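Local coordinates for catabolite activation-like protein (Xanthomonas campestris pv. campestris, PDB 3IWZ) that acts as a homodimeric global transcription factor of the CRP family, activating or repressing virulence genes, whose DNA binding appears to be abolished by c-di-GMP, at residues G53-I65 and L77-M89. Sequence-based numbering, arbitrary orientation.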
ATOM      1  N   GLY D  53      -9.631   1.765 -17.830  1.00 36.57           N
ATOM      2  CA  GLY D  53     -10.541   0.697 -18.190  1.00 36.95           C
ATOM      3  C   GLY D  53      -9.732  -0.491 -18.657  1.00 38.80           C
ATOM      4  O   GLY D  53     -10.266  -1.436 -19.227  1.00 40.72           O
ATOM      5  N   THR D  54      -8.434  -0.449 -18.375  1.00 39.08           N
ATOM      6  CA  THR D  54      -7.522  -1.500 -18.798  1.00 39.95           C
ATOM      7  C   THR D  54      -6.602  -2.063 -17.713  1.00 38.51           C
ATOM      8  O   THR D  54      -6.119  -1.351 -16.837  1.00 40.06           O
ATOM      9  CB  THR D  54      -6.644  -0.985 -19.956  1.00 41.68           C
ATOM     10  OG1 THR D  54      -7.486  -0.606 -21.053  1.00 45.30           O
ATOM     11  CG2 THR D  54      -5.668  -2.057 -20.414  1.00 43.26           C
ATOM     12  N   LEU D  55      -6.350  -3.358 -17.800  1.00 37.69           N
ATOM     13  CA  LEU D  55      -5.480  -4.034 -16.861  1.00 36.63           C
ATOM     14  C   LEU D  55      -4.250  -4.404 -17.675  1.00 35.46           C
ATOM     15  O   LEU D  55      -4.355  -4.674 -18.866  1.00 34.03           O
ATOM     16  CB  LEU D  55      -6.161  -5.307 -16.349  1.00 37.24           C
ATOM     17  CG  LEU D  55      -5.730  -6.010 -15.062  1.00 36.70           C
ATOM     18  CD1 LEU D  55      -5.848  -7.520 -15.292  1.00 37.74           C
ATOM     19  CD2 LEU D  55      -4.322  -5.655 -14.676  1.00 38.78           C
ATOM     20  N   TYR D  56      -3.084  -4.403 -17.045  1.00 34.93           N
ATOM     21  CA  TYR D  56      -1.870  -4.778 -17.748  1.00 35.84           C
ATOM     22  C   TYR D  56      -1.192  -5.952 -17.071  1.00 35.88           C
ATOM     23  O   TYR D  56      -1.215  -6.072 -15.851  1.00 36.93           O
ATOM     24  CB  TYR D  56      -0.898  -3.611 -17.801  1.00 34.75           C
ATOM     25  CG  TYR D  56      -1.338  -2.479 -18.690  1.00 36.79           C
ATOM     26  CD1 TYR D  56      -1.236  -2.578 -20.078  1.00 35.42           C
ATOM     27  CD2 TYR D  56      -1.828  -1.297 -18.147  1.00 33.33           C
ATOM     28  CE1 TYR D  56      -1.601  -1.528 -20.897  1.00 36.89           C
ATOM     29  CE2 TYR D  56      -2.199  -0.238 -18.962  1.00 36.40           C
ATOM     30  CZ  TYR D  56      -2.082  -0.360 -20.334  1.00 34.71           C
ATOM     31  OH  TYR D  56      -2.437   0.690 -21.139  1.00 39.65           O
ATOM     32  N   TYR D  57      -0.600  -6.817 -17.884  1.00 37.42           N
ATOM     33  CA  TYR D  57       0.137  -7.975 -17.400  1.00 37.59           C
ATOM     34  C   TYR D  57       1.520  -7.859 -18.037  1.00 38.11           C
ATOM     35  O   TYR D  57       1.640  -7.841 -19.262  1.00 38.84           O
ATOM     36  CB  TYR D  57      -0.536  -9.267 -17.854  1.00 37.98           C
ATOM     37  CG  TYR D  57       0.249 -10.509 -17.510  1.00 39.49           C
ATOM     38  CD1 TYR D  57       0.054 -11.172 -16.300  1.00 42.26           C
ATOM     39  CD2 TYR D  57       1.198 -11.014 -18.388  1.00 41.91           C
ATOM     40  CE1 TYR D  57       0.790 -12.309 -15.976  1.00 43.40           C
ATOM     41  CE2 TYR D  57       1.938 -12.150 -18.080  1.00 42.80           C
ATOM     42  CZ  TYR D  57       1.729 -12.791 -16.874  1.00 43.49           C
ATOM     43  OH  TYR D  57       2.459 -13.914 -16.573  1.00 45.88           O
ATOM     44  N   VAL D  58       2.553  -7.747 -17.205  1.00 37.02           N
ATOM     45  CA  VAL D  58       3.922  -7.626 -17.687  1.00 35.56           C
ATOM     46  C   VAL D  58       4.439  -8.966 -18.200  1.00 37.69           C
ATOM     47  O   VAL D  58       4.721  -9.871 -17.416  1.00 37.67           O
ATOM     48  CB  VAL D  58       4.889  -7.159 -16.570  1.00 34.25           C
ATOM     49  CG1 VAL D  58       6.280  -6.960 -17.146  1.00 31.24           C
ATOM     50  CG2 VAL D  58       4.385  -5.886 -15.918  1.00 27.60           C
ATOM     51  N   ILE D  59       4.563  -9.086 -19.517  1.00 38.45           N
ATOM     52  CA  ILE D  59       5.055 -10.316 -20.122  1.00 39.35           C
ATOM     53  C   ILE D  59       6.577 -10.361 -20.071  1.00 39.72           C
ATOM     54  O   ILE D  59       7.176 -11.399 -19.777  1.00 41.53           O
ATOM     55  CB  ILE D  59       4.581 -10.450 -21.587  1.00 39.49           C
ATOM     56  CG1 ILE D  59       3.084 -10.780 -21.611  1.00 38.74           C
ATOM     57  CG2 ILE D  59       5.389 -11.538 -22.298  1.00 40.28           C
ATOM     58  CD1 ILE D  59       2.513 -11.060 -22.986  1.00 40.37           C
ATOM     59  N   SER D  60       7.198  -9.228 -20.366  1.00 38.60           N
ATOM     60  CA  SER D  60       8.642  -9.124 -20.340  1.00 38.09           C
ATOM     61  C   SER D  60       8.962  -7.670 -20.098  1.00 35.95           C
ATOM     62  O   SER D  60       8.195  -6.790 -20.472  1.00 37.12           O
ATOM     63  CB  SER D  60       9.256  -9.557 -21.674  1.00 40.23           C
ATOM     64  OG  SER D  60       9.105  -8.552 -22.667  1.00 39.76           O
ATOM     65  N   GLY D  61      10.094  -7.422 -19.470  1.00 34.41           N
ATOM     66  CA  GLY D  61      10.476  -6.056 -19.209  1.00 34.80           C
ATOM     67  C   GLY D  61      10.355  -5.691 -17.747  1.00 35.18           C
ATOM     68  O   GLY D  61       9.953  -6.489 -16.898  1.00 31.20           O
ATOM     69  N   SER D  62      10.717  -4.454 -17.462  1.00 37.27           N
ATOM     70  CA  SER D  62      10.678  -3.937 -16.112  1.00 38.20           C
ATOM     71  C   SER D  62       9.945  -2.595 -16.171  1.00 38.18           C
ATOM     72  O   SER D  62      10.212  -1.770 -17.051  1.00 38.16           O
ATOM     73  CB  SER D  62      12.116  -3.768 -15.600  1.00 38.29           C
ATOM     74  OG  SER D  62      12.168  -3.469 -14.218  1.00 42.24           O
ATOM     75  N   VAL D  63       9.003  -2.406 -15.251  1.00 37.66           N
ATOM     76  CA  VAL D  63       8.230  -1.175 -15.156  1.00 36.52           C
ATOM     77  C   VAL D  63       8.311  -0.631 -13.735  1.00 36.85           C
ATOM     78  O   VAL D  63       8.787  -1.296 -12.813  1.00 38.84           O
ATOM     79  CB  VAL D  63       6.734  -1.396 -15.501  1.00 36.08           C
ATOM     80  CG1 VAL D  63       6.582  -1.847 -16.956  1.00 33.12           C
ATOM     81  CG2 VAL D  63       6.136  -2.424 -14.562  1.00 34.14           C
ATOM     82  N   SER D  64       7.855   0.595 -13.555  1.00 34.85           N
ATOM     83  CA  SER D  64       7.876   1.186 -12.238  1.00 34.34           C
ATOM     84  C   SER D  64       6.522   1.841 -12.016  1.00 33.14           C
ATOM     85  O   SER D  64       5.884   2.284 -12.969  1.00 30.60           O
ATOM     86  CB  SER D  64       8.988   2.234 -12.141  1.00 33.53           C
ATOM     87  OG  SER D  64       8.694   3.363 -12.947  1.00 37.21           O
ATOM     88  N   ILE D  65       6.076   1.864 -10.765  1.00 31.63           N
ATOM     89  CA  ILE D  65       4.815   2.509 -10.414  1.00 30.79           C
ATOM     90  C   ILE D  65       5.244   3.746  -9.641  1.00 30.42           C
ATOM     91  O   ILE D  65       5.917   3.641  -8.616  1.00 31.48           O
ATOM     92  CB  ILE D  65       3.929   1.629  -9.514  1.00 27.88           C
ATOM     93  CG1 ILE D  65       3.499   0.359 -10.256  1.00 28.91           C
ATOM     94  CG2 ILE D  65       2.709   2.417  -9.061  1.00 25.49           C
ATOM     95  CD1 ILE D  65       2.580   0.591 -11.436  1.00 35.31           C
ATOM     96  N   LEU D  77       7.225   3.734  -6.127  1.00 28.60           N
ATOM     97  CA  LEU D  77       6.647   2.867  -5.109  1.00 32.25           C
ATOM     98  C   LEU D  77       7.140   1.447  -5.304  1.00 33.60           C
ATOM     99  O   LEU D  77       6.967   0.601  -4.427  1.00 36.46           O
ATOM    100  CB  LEU D  77       5.121   2.879  -5.172  1.00 29.82           C
ATOM    101  CG  LEU D  77       4.448   4.245  -5.220  1.00 31.92           C
ATOM    102  CD1 LEU D  77       2.951   4.054  -5.115  1.00 35.27           C
ATOM    103  CD2 LEU D  77       4.937   5.113  -4.095  1.00 32.14           C
ATOM    104  N   GLY D  78       7.743   1.188  -6.458  1.00 31.37           N
ATOM    105  CA  GLY D  78       8.254  -0.143  -6.728  1.00 32.79           C
ATOM    106  C   GLY D  78       8.534  -0.484  -8.184  1.00 33.38           C
ATOM    107  O   GLY D  78       8.080   0.200  -9.108  1.00 32.80           O
ATOM    108  N   TYR D  79       9.308  -1.546  -8.378  1.00 32.22           N
ATOM    109  CA  TYR D  79       9.646  -2.029  -9.706  1.00 34.04           C
ATOM    110  C   TYR D  79       8.951  -3.365  -9.828  1.00 34.74           C
ATOM    111  O   TYR D  79       8.732  -4.048  -8.828  1.00 35.76           O
ATOM    112  CB  TYR D  79      11.157  -2.229  -9.861  1.00 35.42           C
ATOM    113  CG  TYR D  79      11.975  -0.975  -9.654  1.00 36.70           C
ATOM    114  CD1 TYR D  79      11.543   0.256 -10.150  1.00 35.81           C
ATOM    115  CD2 TYR D  79      13.209  -1.029  -9.002  1.00 37.73           C
ATOM    116  CE1 TYR D  79      12.321   1.402 -10.007  1.00 35.39           C
ATOM    117  CE2 TYR D  79      13.998   0.113  -8.858  1.00 37.81           C
ATOM    118  CZ  TYR D  79      13.547   1.321  -9.363  1.00 36.14           C
ATOM    119  OH  TYR D  79      14.333   2.439  -9.230  1.00 36.41           O
ATOM    120  N   PHE D  80       8.600  -3.745 -11.047  1.00 34.39           N
ATOM    121  CA  PHE D  80       7.909  -5.001 -11.245  1.00 34.31           C
ATOM    122  C   PHE D  80       8.337  -5.672 -12.542  1.00 35.60           C
ATOM    123  O   PHE D  80       8.522  -5.011 -13.561  1.00 36.92           O
ATOM    124  CB  PHE D  80       6.407  -4.739 -11.237  1.00 31.87           C
ATOM    125  CG  PHE D  80       5.935  -4.013 -10.009  1.00 29.35           C
ATOM    126  CD1 PHE D  80       5.649  -4.710  -8.843  1.00 28.06           C
ATOM    127  CD2 PHE D  80       5.794  -2.626 -10.015  1.00 27.23           C
ATOM    128  CE1 PHE D  80       5.231  -4.048  -7.703  1.00 26.79           C
ATOM    129  CE2 PHE D  80       5.375  -1.952  -8.881  1.00 26.38           C
ATOM    130  CZ  PHE D  80       5.092  -2.663  -7.718  1.00 27.50           C
ATOM    131  N   GLY D  81       8.493  -6.989 -12.494  1.00 36.42           N
ATOM    132  CA  GLY D  81       8.906  -7.721 -13.675  1.00 36.11           C
ATOM    133  C   GLY D  81       7.848  -8.670 -14.212  1.00 38.13           C
ATOM    134  O   GLY D  81       6.648  -8.553 -13.917  1.00 36.54           O
ATOM    135  N   SER D  82       8.317  -9.619 -15.012  1.00 37.08           N
ATOM    136  CA  SER D  82       7.474 -10.624 -15.630  1.00 39.00           C
ATOM    137  C   SER D  82       6.510 -11.248 -14.625  1.00 36.50           C
ATOM    138  O   SER D  82       6.888 -11.552 -13.496  1.00 35.87           O
ATOM    139  CB  SER D  82       8.355 -11.715 -16.248  1.00 40.89           C
ATOM    140  OG  SER D  82       9.402 -11.134 -17.003  1.00 45.75           O
ATOM    141  N   GLY D  83       5.265 -11.429 -15.056  1.00 36.26           N
ATOM    142  CA  GLY D  83       4.249 -12.023 -14.206  1.00 34.69           C
ATOM    143  C   GLY D  83       3.405 -11.048 -13.404  1.00 34.51           C
ATOM    144  O   GLY D  83       2.391 -11.432 -12.827  1.00 35.50           O
ATOM    145  N   GLU D  84       3.810  -9.786 -13.357  1.00 33.73           N
ATOM    146  CA  GLU D  84       3.076  -8.798 -12.586  1.00 33.24           C
ATOM    147  C   GLU D  84       1.871  -8.180 -13.289  1.00 32.95           C
ATOM    148  O   GLU D  84       1.896  -7.896 -14.495  1.00 29.75           O
ATOM    149  CB  GLU D  84       4.020  -7.677 -12.136  1.00 36.28           C
ATOM    150  CG  GLU D  84       5.045  -8.095 -11.080  1.00 42.11           C
ATOM    151  CD  GLU D  84       4.400  -8.491  -9.768  1.00 43.31           C
ATOM    152  OE1 GLU D  84       3.609  -7.691  -9.227  1.00 46.71           O
ATOM    153  OE2 GLU D  84       4.677  -9.600  -9.277  1.00 47.19           O
ATOM    154  N   PHE D  85       0.806  -8.004 -12.514  1.00 30.91           N
ATOM    155  CA  PHE D  85      -0.413  -7.369 -12.990  1.00 28.04           C
ATOM    156  C   PHE D  85      -0.256  -5.931 -12.538  1.00 26.86           C
ATOM    157  O   PHE D  85       0.006  -5.682 -11.368  1.00 28.05           O
ATOM    158  CB  PHE D  85      -1.650  -7.980 -12.320  1.00 26.35           C
ATOM    159  CG  PHE D  85      -2.081  -9.286 -12.916  1.00 24.53           C
ATOM    160  CD1 PHE D  85      -2.837  -9.318 -14.073  1.00 24.61           C
ATOM    161  CD2 PHE D  85      -1.685 -10.487 -12.347  1.00 25.61           C
ATOM    162  CE1 PHE D  85      -3.187 -10.522 -14.657  1.00 25.27           C
ATOM    163  CE2 PHE D  85      -2.029 -11.698 -12.923  1.00 24.46           C
ATOM    164  CZ  PHE D  85      -2.779 -11.719 -14.078  1.00 26.02           C
ATOM    165  N   VAL D  86      -0.370  -4.986 -13.462  1.00 26.59           N
ATOM    166  CA  VAL D  86      -0.254  -3.579 -13.100  1.00 26.87           C
ATOM    167  C   VAL D  86      -1.462  -2.839 -13.663  1.00 27.03           C
ATOM    168  O   VAL D  86      -2.129  -3.336 -14.575  1.00 28.31           O
ATOM    169  CB  VAL D  86       1.088  -2.980 -13.592  1.00 25.96           C
ATOM    170  CG1 VAL D  86       2.230  -3.611 -12.821  1.00 25.79           C
ATOM    171  CG2 VAL D  86       1.281  -3.242 -15.072  1.00 27.16           C
ATOM    172  N   GLY D  87      -1.760  -1.675 -13.093  1.00 26.81           N
ATOM    173  CA  GLY D  87      -2.928  -0.916 -13.516  1.00 29.18           C
ATOM    174  C   GLY D  87      -4.206  -1.671 -13.164  1.00 30.92           C
ATOM    175  O   GLY D  87      -5.236  -1.565 -13.840  1.00 29.38           O
ATOM    176  N   GLU D  88      -4.145  -2.437 -12.083  1.00 30.20           N
ATOM    177  CA  GLU D  88      -5.285  -3.238 -11.675  1.00 33.42           C
ATOM    178  C   GLU D  88      -6.297  -2.564 -10.768  1.00 33.97           C
ATOM    179  O   GLU D  88      -7.381  -3.102 -10.567  1.00 35.02           O
ATOM    180  CB  GLU D  88      -4.801  -4.520 -10.995  1.00 31.39           C
ATOM    181  CG  GLU D  88      -4.332  -4.343  -9.557  1.00 31.73           C
ATOM    182  CD  GLU D  88      -3.285  -3.248  -9.389  1.00 33.76           C
ATOM    183  OE1 GLU D  88      -2.442  -3.031 -10.304  1.00 32.20           O
ATOM    184  OE2 GLU D  88      -3.304  -2.611  -8.321  1.00 32.83           O
ATOM    185  N   MET D  89      -5.966  -1.393 -10.236  1.00 33.90           N
ATOM    186  CA  MET D  89      -6.869  -0.713  -9.308  1.00 36.40           C
ATOM    187  C   MET D  89      -8.316  -0.568  -9.785  1.00 35.60           C
ATOM    188  O   MET D  89      -9.244  -0.918  -9.059  1.00 34.51           O
ATOM    189  CB  MET D  89      -6.321   0.663  -8.923  1.00 36.96           C
ATOM    190  CG  MET D  89      -7.018   1.244  -7.690  1.00 40.74           C
ATOM    191  SD  MET D  89      -6.423   2.872  -7.184  1.00 47.98           S
ATOM    192  CE  MET D  89      -7.605   3.935  -8.009  1.00 42.66           C
TER
HETATM  193  O   HOH W   1      11.669 -10.206 -18.948  1.00 39.05           O
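Tyr57 turns the edge of its ring onto the face of Phe85, a T-shaped pair with planes at 69°. Tyr57 CD1 stands 3.6 Å from Phe85 CZ, because at chi1 174° the side chain swings away from the backbone N and lies beside the carbonyl carbon; at the far end of the ring, Tyr57 OH lies 3.5 Å from Gly83 CA. Leu55 CD1 lies 3.7 Å from Phe85 CD1, so a branched aliphatic and an aromatic edge both pack on this one ring. Tyr56 and Val86, a hydrogen-bonded antiparallel pair, point to the other face of the sheet, where Tyr56 CB meets Val86 CG2 at 3.5 Å. Val58 and Val63, compact and beta-branched, add methyls to the same apolar layer. Ile65 lays CG1 against Phe80 CE2 (3.3 Å), the two side chains crossing at about a right angle; Gly78 suits its place because a side chain there would run into this ring.

The backbones pair twice, with the register shifted by one residue between. In the first run Val58 N reaches Glu84 O at 2.8 Å, nearly straight at 172°; in the second Val63 and Phe80 exchange bonds. Between them Gly81-Glu84 forms a type II turn, with Gly83 at the positive phi such a turn needs, and a water joins Gly61 N to Ser82 OG.

This is the jelly-roll beta sandwich of a cyclic nucleotide-binding domain, the two paired runs belonging to its two sheets. Leu102 of strand 101-104 packs on Tyr56, Val63, Ile65 and Val86; helix 24-32 meets Tyr57, and helix 130-157 covers Phe85 and supplies Arg144, salt-bridged to Glu84.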